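Local coordinates for ankyrin-repeat protein (Cryptosporidium parvum, PDB 2W4S), which probably binds RNA through this C-terminal all-helical domain, which belongs to the family of the snRNA and snoRNA transport factor PHAX, at residues I26-K31 with W87-Q92; L39-N44 with G67-L72. All blocks are in the same frame, centred on the assembly; numbering follows the deposited sequence.

Interaction 1: I26-K31 with W87-Q92; sequences IARVIK and WNYIRQ
Arg28 grips the backbone carbonyl of Ile90 side-on with two nitrogens, NE at 3.0 Å and NH2 at 2.9 Å from Ile90 O. That oxygen lies almost exactly in the guanidinium plane, and both donors reach it from the same face of its carbonyl plane, NE well above the plane and NH2 less tilted. A bend at chi3 (-49°) turns NE out of line with the rest of the Arg28 chain. The remaining nitrogen, NH1, makes a salt bridge with Glu24, which also pairs with Lys31 NZ. Gln92 O sits over one guanidinium face, toward its rim. The segments belong to helices 24-50 and 84-91 of the helical PHAX-type RNA-binding domain, running roughly antiparallel here (152°) with axes 8.8 Å apart. Below its charged tip, the Arg28 chain packs on Tyr89: CD stands over the ring face, a CH-pi contact 4.0 Å from the centroid, while the guanidinium plane is nearly perpendicular to the ring. Lys31 passes the phenol at about a right angle, its CD 3.4 Å from Tyr89 OH. On the buried side, Val29 CG2 meets Ile90 CG2 at 3.8 Å, with Leu73 of helix 65-78 against Val29 and Phe25 against Ile90.

Interaction 2: L39-N44 with G67-L72; sequences LQLYEN and GVFCYL
Leu41 fits against both Phe69 and Leu72, and these three side chains make most of an apolar contact between two helices in the core of the all-helical PHAX-type RNA-binding domain. Helices 24-50 and 65-78 cross here at 125° with axes 9.4 Å apart, and no hydrogen bond joins the segments. The dense part is around Phe69. Leu41 comes across the ring at about a right angle: its CB lies 3.7 Å from Phe69 CE1, and its CD2 methyl makes an off-centre CH-pi contact, 4.2 Å from the ring centroid. Leu18 of helix 6-18 also touches Phe69, while Leu73 and Leu76 pack on Leu41. Tyr42 joins through CB, yet its ring leads away to the second subunit, where its OH is hydrogen-bonded to the OH of that subunit's Tyr42. On the less buried side the contact comes down to Leu72 and Asn44, both partly exposed. Leu72 and Leu41 lie alongside each other, pointing opposite ways, with Leu72 CB 3.8 Å from Leu41 CD1. Leu72 CD2 lies 3.8 Å from the backbone C of Asn44 and 4.0 Å from Asn44 CB. Back in the dense part, the Tyr42 backbone N approaches the edge of the Phe69 ring, 3.7 Å from Phe69 CE1.

In the fold
Both interactions draw on the long helix 24-50, which meets helix 84-91 near its start in interaction 1 and helix 65-78 farther along in interaction 2. In chain order the segments run 26-31, 39-44, 67-72, 87-92, so interaction 2 falls within the span that interaction 1 closes. Their centres are about 14 Å apart, and the segments touch, Ile26 CD1 of 26-31 lying 3.6 Å from Phe69 CE2. Interaction 2 is buried about 4 Å from the centre of the chain, whereas interaction 1 is partly exposed, about 10 Å out. Together they hold the last two helices against helix 24-50 in a domain whose family binds RNA.

Interaction 1: I26-K31 with W87-Q92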
ATOM      1  N   ILE C  26      12.832  -6.266   1.582  1.00 40.68           N
ATOM      2  CA  ILE C  26      11.400  -6.477   1.726  1.00 39.38           C
ATOM      3  C   ILE C  26      11.014  -7.908   1.315  1.00 38.67           C
ATOM      4  O   ILE C  26      10.166  -8.524   1.956  1.00 38.66           O
ATOM      5  CB  ILE C  26      10.588  -5.367   0.987  1.00 39.36           C
ATOM      6  CG1 ILE C  26      10.919  -3.997   1.588  1.00 39.09           C
ATOM      7  CG2 ILE C  26       9.098  -5.645   1.004  1.00 38.19           C
ATOM      8  CD1 ILE C  26      10.380  -3.756   2.994  1.00 40.15           C
ATOM      9  N   ALA C  27      11.642  -8.441   0.265  1.00 37.67           N
ATOM     10  CA  ALA C  27      11.500  -9.874  -0.070  1.00 37.37           C
ATOM     11  C   ALA C  27      11.749 -10.811   1.141  1.00 37.42           C
ATOM     12  O   ALA C  27      11.015 -11.774   1.362  1.00 37.62           O
ATOM     13  CB  ALA C  27      12.416 -10.243  -1.223  1.00 36.75           C
ATOM     14  N   ARG C  28      12.779 -10.520   1.927  1.00 36.94           N
ATOM     15  CA  ARG C  28      13.059 -11.326   3.110  1.00 36.84           C
ATOM     16  C   ARG C  28      11.972 -11.196   4.189  1.00 36.73           C
ATOM     17  O   ARG C  28      11.622 -12.185   4.825  1.00 36.98           O
ATOM     18  CB  ARG C  28      14.497 -11.103   3.616  1.00 36.54           C
ATOM     19  CG  ARG C  28      15.559 -11.633   2.599  1.00 36.31           C
ATOM     20  CD  ARG C  28      17.022 -11.497   3.027  1.00 37.19           C
ATOM     21  NE  ARG C  28      17.359 -10.158   3.506  1.00 41.02           N
ATOM     22  CZ  ARG C  28      17.965  -9.202   2.797  1.00 42.51           C
ATOM     23  NH1 ARG C  28      18.327  -9.402   1.540  1.00 42.93           N
ATOM     24  NH2 ARG C  28      18.200  -8.015   3.352  1.00 44.07           N
ATOM     25  N   VAL C  29      11.387 -10.014   4.360  1.00 36.63           N
ATOM     26  CA  VAL C  29      10.261  -9.875   5.305  1.00 36.29           C
ATOM     27  C   VAL C  29       9.047 -10.706   4.882  1.00 36.28           C
ATOM     28  O   VAL C  29       8.469 -11.431   5.700  1.00 36.42           O
ATOM     29  CB  VAL C  29       9.829  -8.412   5.486  1.00 36.41           C
ATOM     30  CG1 VAL C  29       8.608  -8.315   6.414  1.00 36.17           C
ATOM     31  CG2 VAL C  29      10.982  -7.571   6.021  1.00 35.38           C
ATOM     32  N   ILE C  30       8.672 -10.598   3.608  1.00 36.63           N
ATOM     33  CA  ILE C  30       7.567 -11.382   3.027  1.00 36.60           C
ATOM     34  C   ILE C  30       7.813 -12.889   3.144  1.00 37.05           C
ATOM     35  O   ILE C  30       6.909 -13.633   3.549  1.00 36.83           O
ATOM     36  CB  ILE C  30       7.290 -10.974   1.570  1.00 36.66           C
ATOM     37  CG1 ILE C  30       6.609  -9.598   1.542  1.00 36.08           C
ATOM     38  CG2 ILE C  30       6.438 -12.014   0.853  1.00 36.04           C
ATOM     39  CD1 ILE C  30       6.668  -8.905   0.204  1.00 35.91           C
ATOM     40  N   LYS C  31       9.035 -13.323   2.816  1.00 37.13           N
ATOM     41  CA  LYS C  31       9.423 -14.729   2.936  1.00 37.70           C
ATOM     42  C   LYS C  31       9.279 -15.221   4.373  1.00 37.09           C
ATOM     43  O   LYS C  31       8.881 -16.368   4.606  1.00 37.59           O
ATOM     44  CB  LYS C  31      10.860 -14.958   2.444  1.00 37.77           C
ATOM     45  CG  LYS C  31      10.974 -15.215   0.940  1.00 39.68           C
ATOM     46  CD  LYS C  31      12.438 -15.237   0.446  1.00 39.68           C
ATOM     47  CE  LYS C  31      12.526 -14.706  -1.014  1.00 42.23           C
ATOM     48  NZ  LYS C  31      13.887 -14.162  -1.361  1.00 43.12           N
ATOM     49  N   TRP C  87      15.219 -12.478  12.405  1.00 31.03           N
ATOM     50  CA  TRP C  87      15.557 -11.062  12.345  1.00 31.68           C
ATOM     51  C   TRP C  87      16.921 -10.825  11.674  1.00 31.06           C
ATOM     52  O   TRP C  87      17.111  -9.857  10.956  1.00 31.08           O
ATOM     53  CB  TRP C  87      15.474 -10.484  13.756  1.00 32.51           C
ATOM     54  CG  TRP C  87      16.081  -9.119  14.013  1.00 33.47           C
ATOM     55  CD1 TRP C  87      17.233  -8.868  14.700  1.00 33.41           C
ATOM     56  CD2 TRP C  87      15.553  -7.836  13.631  1.00 33.95           C
ATOM     57  NE1 TRP C  87      17.460  -7.523  14.773  1.00 33.99           N
ATOM     58  CE2 TRP C  87      16.454  -6.856  14.122  1.00 34.29           C
ATOM     59  CE3 TRP C  87      14.403  -7.416  12.945  1.00 34.36           C
ATOM     60  CZ2 TRP C  87      16.245  -5.461  13.946  1.00 35.16           C
ATOM     61  CZ3 TRP C  87      14.179  -6.005  12.771  1.00 34.98           C
ATOM     62  CH2 TRP C  87      15.101  -5.056  13.264  1.00 34.11           C
ATOM     63  N   ASN C  88      17.855 -11.722  11.922  1.00 30.68           N
ATOM     64  CA  ASN C  88      19.156 -11.680  11.311  1.00 30.65           C
ATOM     65  C   ASN C  88      19.108 -12.007   9.820  1.00 30.99           C
ATOM     66  O   ASN C  88      19.837 -11.390   9.044  1.00 31.10           O
ATOM     67  CB  ASN C  88      20.112 -12.613  12.055  1.00 30.07           C
ATOM     68  CG  ASN C  88      20.742 -11.950  13.264  1.00 30.75           C
ATOM     69  OD1 ASN C  88      21.896 -11.542  13.210  1.00 32.57           O
ATOM     70  ND2 ASN C  88      19.985 -11.818  14.359  1.00 29.51           N
ATOM     71  N   TYR C  89      18.260 -12.957   9.415  1.00 31.03           N
ATOM     72  CA  TYR C  89      18.115 -13.291   7.999  1.00 31.77           C
ATOM     73  C   TYR C  89      17.614 -12.068   7.236  1.00 32.98           C
ATOM     74  O   TYR C  89      18.192 -11.715   6.200  1.00 33.09           O
ATOM     75  CB  TYR C  89      17.196 -14.504   7.787  1.00 31.57           C
ATOM     76  CG  TYR C  89      16.695 -14.692   6.361  1.00 31.99           C
ATOM     77  CD1 TYR C  89      17.540 -15.171   5.338  1.00 32.94           C
ATOM     78  CD2 TYR C  89      15.365 -14.394   6.024  1.00 33.52           C
ATOM     79  CE1 TYR C  89      17.063 -15.352   4.011  1.00 32.53           C
ATOM     80  CE2 TYR C  89      14.875 -14.574   4.699  1.00 32.06           C
ATOM     81  CZ  TYR C  89      15.729 -15.053   3.712  1.00 32.76           C
ATOM     82  OH  TYR C  89      15.241 -15.202   2.430  1.00 34.21           O
ATOM     83  N   ILE C  90      16.557 -11.428   7.768  1.00 33.61           N
ATOM     84  CA  ILE C  90      15.955 -10.234   7.189  1.00 34.47           C
ATOM     85  C   ILE C  90      16.961  -9.089   7.041  1.00 36.01           C
ATOM     86  O   ILE C  90      17.022  -8.461   5.981  1.00 36.40           O
ATOM     87  CB  ILE C  90      14.722  -9.743   8.016  1.00 34.25           C
ATOM     88  CG1 ILE C  90      13.498 -10.625   7.774  1.00 32.08           C
ATOM     89  CG2 ILE C  90      14.352  -8.328   7.661  1.00 33.57           C
ATOM     90  CD1 ILE C  90      12.474 -10.526   8.870  1.00 29.50           C
ATOM     91  N   ARG C  91      17.746  -8.839   8.091  1.00 37.16           N
ATOM     92  CA  ARG C  91      18.676  -7.710   8.140  1.00 38.69           C
ATOM     93  C   ARG C  91      20.024  -7.852   7.400  1.00 40.08           C
ATOM     94  O   ARG C  91      20.725  -6.854   7.259  1.00 40.72           O
ATOM     95  CB  ARG C  91      18.888  -7.244   9.587  1.00 38.20           C
ATOM     96  CG  ARG C  91      17.899  -6.145   9.991  1.00 40.83           C
ATOM     97  CD  ARG C  91      18.064  -5.717  11.433  0.50 41.18           C
ATOM     98  NE  ARG C  91      19.105  -4.711  11.664  0.50 41.49           N
ATOM     99  CZ  ARG C  91      20.212  -4.932  12.372  0.50 40.51           C
ATOM    100  NH1 ARG C  91      20.430  -6.126  12.910  0.50 39.46           N
ATOM    101  NH2 ARG C  91      21.095  -3.959  12.550  0.50 40.16           N
ATOM    102  N   GLN C  92      20.403  -9.056   6.947  1.00 41.46           N
ATOM    103  CA  GLN C  92      21.600  -9.237   6.083  1.00 42.64           C
ATOM    104  C   GLN C  92      21.805 -10.689   5.613  1.00 42.96           C
ATOM    105  O   GLN C  92      21.064 -11.212   4.765  1.00 43.30           O
ATOM    106  CB  GLN C  92      22.890  -8.696   6.750  1.00 42.74           C
ATOM    107  CG  GLN C  92      23.104  -9.124   8.216  1.00 43.61           C
ATOM    108  CD  GLN C  92      23.920  -8.107   9.042  1.00 43.75           C
ATOM    109  OE1 GLN C  92      25.162  -8.100   9.002  1.00 43.49           O
ATOM    110  NE2 GLN C  92      23.218  -7.259   9.812  1.00 41.79           N
TER

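Interaction 2: L39-N44 with G67-L72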
ATOM      1  N   LEU C  39       1.778  -6.629   4.754  1.00 38.74           N
ATOM      2  CA  LEU C  39       0.882  -5.531   4.408  1.00 39.30           C
ATOM      3  C   LEU C  39       0.377  -4.792   5.635  1.00 39.02           C
ATOM      4  O   LEU C  39       0.332  -3.557   5.634  1.00 39.19           O
ATOM      5  CB  LEU C  39      -0.293  -5.994   3.534  1.00 39.70           C
ATOM      6  CG  LEU C  39      -0.261  -5.762   2.018  1.00 40.68           C
ATOM      7  CD1 LEU C  39      -1.601  -6.160   1.403  1.00 41.74           C
ATOM      8  CD2 LEU C  39       0.063  -4.313   1.652  1.00 39.98           C
ATOM      9  N   GLN C  40       0.019  -5.543   6.672  1.00 38.82           N
ATOM     10  CA  GLN C  40      -0.369  -4.972   7.984  1.00 39.26           C
ATOM     11  C   GLN C  40       0.714  -4.090   8.576  1.00 37.91           C
ATOM     12  O   GLN C  40       0.405  -3.071   9.193  1.00 38.38           O
ATOM     13  CB  GLN C  40      -0.726  -6.053   9.007  1.00 38.69           C
ATOM     14  CG  GLN C  40      -2.122  -6.639   8.860  1.00 40.81           C
ATOM     15  CD  GLN C  40      -2.430  -7.752   9.886  1.00 42.45           C
ATOM     16  OE1 GLN C  40      -3.106  -8.751   9.573  1.00 45.96           O
ATOM     17  NE2 GLN C  40      -1.931  -7.580  11.115  1.00 46.88           N
ATOM     18  N   LEU C  41       1.974  -4.483   8.396  1.00 36.70           N
ATOM     19  CA  LEU C  41       3.113  -3.672   8.852  1.00 35.43           C
ATOM     20  C   LEU C  41       3.232  -2.348   8.040  1.00 34.80           C
ATOM     21  O   LEU C  41       3.530  -1.281   8.594  1.00 34.17           O
ATOM     22  CB  LEU C  41       4.388  -4.503   8.727  1.00 35.12           C
ATOM     23  CG  LEU C  41       5.598  -4.364   9.638  1.00 35.96           C
ATOM     24  CD1 LEU C  41       5.230  -4.441  11.136  1.00 37.22           C
ATOM     25  CD2 LEU C  41       6.533  -5.483   9.275  1.00 34.81           C
ATOM     26  N   TYR C  42       3.006  -2.446   6.727  1.00 33.43           N
ATOM     27  CA  TYR C  42       3.088  -1.304   5.812  1.00 32.33           C
ATOM     28  C   TYR C  42       1.989  -0.319   6.173  1.00 32.21           C
ATOM     29  O   TYR C  42       2.232   0.878   6.344  1.00 30.84           O
ATOM     30  CB  TYR C  42       2.984  -1.783   4.360  1.00 30.93           C
ATOM     31  CG  TYR C  42       2.776  -0.681   3.358  1.00 29.78           C
ATOM     32  CD1 TYR C  42       3.638   0.395   3.310  1.00 28.48           C
ATOM     33  CD2 TYR C  42       1.720  -0.720   2.453  1.00 28.95           C
ATOM     34  CE1 TYR C  42       3.455   1.411   2.419  1.00 28.82           C
ATOM     35  CE2 TYR C  42       1.521   0.315   1.521  1.00 28.58           C
ATOM     36  CZ  TYR C  42       2.398   1.371   1.517  1.00 28.49           C
ATOM     37  OH  TYR C  42       2.271   2.394   0.632  1.00 27.44           O
ATOM     38  N   GLU C  43       0.789  -0.866   6.357  1.00 33.15           N
ATOM     39  CA  GLU C  43      -0.358  -0.095   6.808  1.00 34.12           C
ATOM     40  C   GLU C  43      -0.119   0.614   8.126  1.00 34.19           C
ATOM     41  O   GLU C  43      -0.450   1.814   8.254  1.00 34.41           O
ATOM     42  CB  GLU C  43      -1.587  -0.974   6.957  1.00 34.63           C
ATOM     43  CG  GLU C  43      -2.754  -0.147   7.403  1.00 38.72           C
ATOM     44  CD  GLU C  43      -3.914  -0.960   7.896  1.00 45.36           C
ATOM     45  OE1 GLU C  43      -3.736  -2.165   8.229  1.00 47.58           O
ATOM     46  OE2 GLU C  43      -5.021  -0.369   7.946  1.00 47.32           O
ATOM     47  N   ASN C  44       0.435  -0.121   9.100  1.00 34.13           N
ATOM     48  CA  ASN C  44       0.700   0.420  10.430  1.00 34.06           C
ATOM     49  C   ASN C  44       1.705   1.534  10.390  1.00 33.59           C
ATOM     50  O   ASN C  44       1.548   2.515  11.100  1.00 34.01           O
ATOM     51  CB  ASN C  44       1.139  -0.672  11.399  1.00 35.12           C
ATOM     52  CG  ASN C  44      -0.015  -1.570  11.823  1.00 37.57           C
ATOM     53  OD1 ASN C  44      -1.154  -1.112  11.956  1.00 42.79           O
ATOM     54  ND2 ASN C  44       0.260  -2.865  12.000  1.00 39.30           N
ATOM     55  N   GLY C  67      12.168   4.028   7.989  1.00 33.44           N
ATOM     56  CA  GLY C  67      12.621   3.871   9.358  1.00 33.12           C
ATOM     57  C   GLY C  67      11.518   3.426  10.300  1.00 33.29           C
ATOM     58  O   GLY C  67      11.768   2.625  11.219  1.00 33.21           O
ATOM     59  N   VAL C  68      10.298   3.934  10.072  1.00 32.86           N
ATOM     60  CA  VAL C  68       9.141   3.565  10.893  1.00 32.28           C
ATOM     61  C   VAL C  68       8.877   2.058  10.769  1.00 33.02           C
ATOM     62  O   VAL C  68       8.748   1.352  11.773  1.00 33.34           O
ATOM     63  CB  VAL C  68       7.864   4.384  10.538  1.00 32.10           C
ATOM     64  CG1 VAL C  68       6.625   3.785  11.220  1.00 30.65           C
ATOM     65  CG2 VAL C  68       8.017   5.868  10.945  1.00 30.09           C
ATOM     66  N   PHE C  69       8.829   1.579   9.529  1.00 33.85           N
ATOM     67  CA  PHE C  69       8.612   0.166   9.195  1.00 33.86           C
ATOM     68  C   PHE C  69       9.669  -0.727   9.864  1.00 34.36           C
ATOM     69  O   PHE C  69       9.350  -1.812  10.355  1.00 34.93           O
ATOM     70  CB  PHE C  69       8.625   0.041   7.661  1.00 33.86           C
ATOM     71  CG  PHE C  69       8.307  -1.334   7.130  1.00 33.19           C
ATOM     72  CD1 PHE C  69       6.989  -1.693   6.835  1.00 31.45           C
ATOM     73  CD2 PHE C  69       9.329  -2.255   6.876  1.00 31.39           C
ATOM     74  CE1 PHE C  69       6.695  -2.953   6.312  1.00 31.59           C
ATOM     75  CE2 PHE C  69       9.043  -3.532   6.362  1.00 31.18           C
ATOM     76  CZ  PHE C  69       7.720  -3.878   6.071  1.00 31.80           C
ATOM     77  N   CYS C  70      10.914  -0.265   9.928  1.00 34.25           N
ATOM     78  CA  CYS C  70      11.969  -1.031  10.606  1.00 34.92           C
ATOM     79  C   CYS C  70      11.821  -1.079  12.128  1.00 34.26           C
ATOM     80  O   CYS C  70      12.102  -2.092  12.754  1.00 33.87           O
ATOM     81  CB  CYS C  70      13.368  -0.522  10.238  1.00 34.86           C
ATOM     82  SG  CYS C  70      13.737  -0.778   8.503  1.00 39.16           S
ATOM     83  N   TYR C  71      11.411   0.035  12.714  1.00 33.41           N
ATOM     84  CA  TYR C  71      11.070   0.090  14.135  1.00 32.69           C
ATOM     85  C   TYR C  71       9.883  -0.840  14.447  1.00 32.41           C
ATOM     86  O   TYR C  71       9.871  -1.517  15.446  1.00 32.97           O
ATOM     87  CB  TYR C  71      10.737   1.553  14.511  1.00 32.52           C
ATOM     88  CG  TYR C  71       9.834   1.680  15.699  1.00 31.22           C
ATOM     89  CD1 TYR C  71      10.338   1.533  16.975  1.00 30.29           C
ATOM     90  CD2 TYR C  71       8.478   1.913  15.547  1.00 29.70           C
ATOM     91  CE1 TYR C  71       9.527   1.605  18.086  1.00 30.66           C
ATOM     92  CE2 TYR C  71       7.658   2.004  16.649  1.00 31.64           C
ATOM     93  CZ  TYR C  71       8.197   1.844  17.924  1.00 31.61           C
ATOM     94  OH  TYR C  71       7.419   1.920  19.056  1.00 31.99           O
ATOM     95  N   LEU C  72       8.879  -0.860  13.579  1.00 32.42           N
ATOM     96  CA  LEU C  72       7.709  -1.725  13.749  1.00 31.82           C
ATOM     97  C   LEU C  72       8.028  -3.215  13.619  1.00 31.46           C
ATOM     98  O   LEU C  72       7.437  -4.049  14.287  1.00 30.92           O
ATOM     99  CB  LEU C  72       6.685  -1.342  12.709  1.00 31.87           C
ATOM    100  CG  LEU C  72       5.413  -0.632  13.150  1.00 32.22           C
ATOM    101  CD1 LEU C  72       5.531  -0.023  14.538  1.00 30.47           C
ATOM    102  CD2 LEU C  72       4.937   0.373  12.074  1.00 27.50           C
TER